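Local coordinates for protein ORF112 (Cyprinid herpesvirus 3, PDB 4WCG) that binds left-handed Z-DNA through its Zalpha domain, may bind RNA, and probably counters the host innate immune response, at residues 54-58 with 92-96. Numbering follows the deposited sequence.
Sequences QGAKA and PVWYL. With nucleotides of chain D.
The ring of Y95 (chi1 m, near -56°) packs against G55, its CE1 3.5 Å from G55 CA, where the loop between helices 40-52 and 58-65 meets the C-terminal strand of the beta-wing. This is the winged helix-turn-helix fold of a Zalpha domain: residues around A56 pair with strand 94-95 through one isolated bridge, in the place of the short first strand of the winged-helix fold, while strand 86-87 pairs with Y95 through R86. The segments run antiparallel, their end-to-end directions 136° apart, and the bridge is of the hydrogen-bonded type between A56 and W94 (CA-CA 5.2 Å): W94 N donates to A56 O at 2.9 Å. In return W94 O accepts from both G55 N (2.8 Å) and A56 N (3.2 Å), a G1 beta bulge. G55 takes phi/psi 80/34, where a CB would jam against the preceding carbonyl and crowd Y95 CE1. Beyond the bulge the Q54 side chain (chi1 and chi2 both m) mimics a further strand residue: OE1 accepts from L96 N at 2.8 Å, and NE2 donates to L96 O at 3.1 Å. W94 (chi1 m, chi2 87°) turns its indole inward against helix 69-81, edge-to-face with Y77, whereas A56 points away from the strand onto Y49 and L50 of helix 40-52. V93, on the Y95 side, sets CG1 3.4 Å from G55 O. K57 is the N-cap residue of helix 58-65; its CG packs 4.0 Å from V93 CG2. At the DNA end, P92 CG rests 3.6 Å from O5' of DG3 of chain D, and one water bridges the segments, accepting from A58 N at 2.9 Å and donating to P92 O at 2.7 Å.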
ATOM      1  N   GLN A  54      -2.772  -4.443 -17.406  1.00 36.56           N
ATOM      2  CA  GLN A  54      -3.278  -4.668 -16.051  1.00 31.44           C
ATOM      3  C   GLN A  54      -2.944  -6.072 -15.578  1.00 27.91           C
ATOM      4  O   GLN A  54      -2.895  -7.010 -16.375  1.00 33.85           O
ATOM      5  CB  GLN A  54      -4.794  -4.470 -16.014  1.00 32.62           C
ATOM      6  CG  GLN A  54      -5.257  -3.053 -16.245  1.00 44.77           C
ATOM      7  CD  GLN A  54      -5.209  -2.220 -14.983  1.00 31.05           C
ATOM      8  OE1 GLN A  54      -4.800  -2.703 -13.925  1.00 28.38           O
ATOM      9  NE2 GLN A  54      -5.642  -0.972 -15.081  1.00 33.01           N
ATOM     10  N   GLY A  55      -2.712  -6.237 -14.285  1.00 25.32           N
ATOM     11  CA  GLY A  55      -2.516  -7.566 -13.761  1.00 25.43           C
ATOM     12  C   GLY A  55      -1.104  -8.086 -13.998  1.00 31.37           C
ATOM     13  O   GLY A  55      -0.903  -9.285 -14.188  1.00 34.52           O
ATOM     14  N   ALA A  56      -0.126  -7.186 -13.960  1.00 26.02           N
ATOM     15  CA  ALA A  56       1.250  -7.537 -14.295  1.00 24.53           C
ATOM     16  C   ALA A  56       2.040  -7.975 -13.071  1.00 23.27           C
ATOM     17  O   ALA A  56       1.746  -7.576 -11.950  1.00 22.53           O
ATOM     18  CB  ALA A  56       1.943  -6.368 -14.953  1.00 30.87           C
ATOM     19  N   LYS A  57       3.049  -8.808 -13.312  1.00 25.07           N
ATOM     20  CA  LYS A  57       3.984  -9.180 -12.265  1.00 23.10           C
ATOM     21  C   LYS A  57       5.228  -8.309 -12.318  1.00 23.78           C
ATOM     22  O   LYS A  57       5.609  -7.832 -13.385  1.00 24.72           O
ATOM     23  CB  LYS A  57       4.374 -10.646 -12.403  1.00 26.97           C
ATOM     24  CG  LYS A  57       3.232 -11.610 -12.159  1.00 33.67           C
ATOM     25  CD  LYS A  57       3.720 -13.040 -12.164  1.00 43.64           C
ATOM     26  CE  LYS A  57       2.708 -13.964 -11.510  1.00 59.05           C
ATOM     27  NZ  LYS A  57       3.311 -15.285 -11.173  1.00 66.79           N
ATOM     28  N   ALA A  58       5.861  -8.108 -11.164  1.00 21.60           N
ATOM     29  CA  ALA A  58       7.069  -7.291 -11.086  1.00 21.21           C
ATOM     30  C   ALA A  58       8.189  -7.777 -12.005  1.00 26.31           C
ATOM     31  O   ALA A  58       8.920  -6.957 -12.572  1.00 24.33           O
ATOM     32  CB  ALA A  58       7.574  -7.238  -9.651  1.00 22.90           C
ATOM     33  N   PRO A  92       0.956 -11.804  -6.188  1.00 22.38           N
ATOM     34  CA  PRO A  92       1.812 -10.655  -6.495  1.00 22.35           C
ATOM     35  C   PRO A  92       1.570 -10.180  -7.918  1.00 21.18           C
ATOM     36  O   PRO A  92       2.438 -10.233  -8.790  1.00 22.59           O
ATOM     37  CB  PRO A  92       3.226 -11.215  -6.325  1.00 22.87           C
ATOM     38  CG  PRO A  92       3.072 -12.662  -6.715  1.00 25.59           C
ATOM     39  CD  PRO A  92       1.717 -13.067  -6.183  1.00 24.78           C
ATOM     40  N   VAL A  93       0.355  -9.705  -8.129  1.00 19.30           N
ATOM     41  CA  VAL A  93      -0.085  -9.207  -9.424  1.00 21.96           C
ATOM     42  C   VAL A  93      -0.624  -7.792  -9.202  1.00 20.81           C
ATOM     43  O   VAL A  93      -1.266  -7.532  -8.181  1.00 21.46           O
ATOM     44  CB  VAL A  93      -1.127 -10.171 -10.022  1.00 25.36           C
ATOM     45  CG1 VAL A  93      -2.019  -9.495 -11.021  1.00 32.14           C
ATOM     46  CG2 VAL A  93      -0.409 -11.393 -10.613  1.00 29.73           C
ATOM     47  N   TRP A  94      -0.354  -6.873 -10.128  1.00 18.88           N
ATOM     48  CA  TRP A  94      -0.564  -5.446  -9.868  1.00 19.18           C
ATOM     49  C   TRP A  94      -1.506  -4.780 -10.866  1.00 21.09           C
ATOM     50  O   TRP A  94      -1.459  -5.032 -12.083  1.00 19.67           O
ATOM     51  CB  TRP A  94       0.783  -4.707  -9.868  1.00 19.31           C
ATOM     52  CG  TRP A  94       1.660  -5.216  -8.766  1.00 17.12           C
ATOM     53  CD1 TRP A  94       2.528  -6.286  -8.810  1.00 19.62           C
ATOM     54  CD2 TRP A  94       1.719  -4.713  -7.429  1.00 16.74           C
ATOM     55  NE1 TRP A  94       3.110  -6.462  -7.589  1.00 19.60           N
ATOM     56  CE2 TRP A  94       2.644  -5.510  -6.720  1.00 19.84           C
ATOM     57  CE3 TRP A  94       1.089  -3.660  -6.763  1.00 20.04           C
ATOM     58  CZ2 TRP A  94       2.953  -5.274  -5.375  1.00 20.36           C
ATOM     59  CZ3 TRP A  94       1.383  -3.436  -5.443  1.00 18.93           C
ATOM     60  CH2 TRP A  94       2.317  -4.236  -4.756  1.00 21.67           C
ATOM     61  N   TYR A  95      -2.346  -3.909 -10.320  1.00 20.15           N
ATOM     62  CA  TYR A  95      -3.343  -3.193 -11.089  1.00 19.09           C
ATOM     63  C   TYR A  95      -3.209  -1.690 -10.938  1.00 18.94           C
ATOM     64  O   TYR A  95      -2.692  -1.176  -9.952  1.00 18.99           O
ATOM     65  CB  TYR A  95      -4.751  -3.616 -10.662  1.00 19.30           C
ATOM     66  CG  TYR A  95      -4.974  -5.094 -10.756  1.00 22.25           C
ATOM     67  CD1 TYR A  95      -5.353  -5.690 -11.958  1.00 22.81           C
ATOM     68  CD2 TYR A  95      -4.817  -5.899  -9.639  1.00 24.94           C
ATOM     69  CE1 TYR A  95      -5.543  -7.061 -12.032  1.00 24.82           C
ATOM     70  CE2 TYR A  95      -5.015  -7.262  -9.704  1.00 29.05           C
ATOM     71  CZ  TYR A  95      -5.379  -7.834 -10.902  1.00 24.93           C
ATOM     72  OH  TYR A  95      -5.585  -9.192 -10.952  1.00 27.57           O
ATOM     73  N   LEU A  96      -3.749  -0.993 -11.921  1.00 24.04           N
ATOM     74  CA  LEU A  96      -3.798   0.449 -11.906  1.00 25.75           C
ATOM     75  C   LEU A  96      -5.239   0.887 -11.663  1.00 32.61           C
ATOM     76  O   LEU A  96      -6.070   0.723 -12.556  1.00 37.13           O
ATOM     77  CB  LEU A  96      -3.280   0.974 -13.251  1.00 26.16           C
ATOM     78  CG  LEU A  96      -3.063   2.457 -13.504  1.00 30.66           C
ATOM     79  CD1 LEU A  96      -1.911   2.974 -12.681  1.00 37.00           C
ATOM     80  CD2 LEU A  96      -2.824   2.682 -14.995  1.00 32.60           C
TER
ATOM     81  P    DG D   3       4.811 -16.270  -5.387  1.00 23.40           P
ATOM     82  OP1  DG D   3       3.705 -17.224  -5.662  1.00 24.98           O
ATOM     83  OP2  DG D   3       5.511 -15.607  -6.504  1.00 24.07           O
ATOM     84  O5'  DG D   3       4.249 -15.181  -4.389  1.00 20.81           O
ATOM     85  C5'  DG D   3       5.115 -14.164  -3.895  1.00 19.86           C
ATOM     86  C4'  DG D   3       4.388 -13.331  -2.870  1.00 16.91           C
ATOM     87  O4'  DG D   3       3.931 -14.199  -1.816  1.00 20.12           O
ATOM     88  C3'  DG D   3       5.242 -12.266  -2.208  1.00 18.45           C
ATOM     89  O3'  DG D   3       5.027 -11.038  -2.858  1.00 17.23           O
ATOM     90  C2'  DG D   3       4.727 -12.217  -0.774  1.00 19.39           C
ATOM     91  C1'  DG D   3       4.046 -13.566  -0.562  1.00 20.57           C
ATOM     92  N9   DG D   3       4.766 -14.466   0.335  1.00 19.30           N
ATOM     93  C8   DG D   3       4.256 -15.108   1.435  1.00 20.16           C
ATOM     94  N7   DG D   3       5.123 -15.869   2.046  1.00 20.62           N
ATOM     95  C5   DG D   3       6.291 -15.723   1.301  1.00 18.83           C
ATOM     96  C6   DG D   3       7.566 -16.297   1.489  1.00 18.64           C
ATOM     97  O6   DG D   3       7.929 -17.096   2.365  1.00 22.72           O
ATOM     98  N1   DG D   3       8.477 -15.866   0.519  1.00 16.48           N
ATOM     99  C2   DG D   3       8.167 -15.015  -0.507  1.00 16.66           C
ATOM    100  N2   DG D   3       9.153 -14.729  -1.363  1.00 16.83           N
ATOM    101  N3   DG D   3       6.979 -14.477  -0.695  1.00 17.12           N
ATOM    102  C4   DG D   3       6.090 -14.862   0.250  1.00 18.44           C
TER
HETATM  103  O   HOH W   1       5.039  -9.568  -8.822  1.00 23.52           O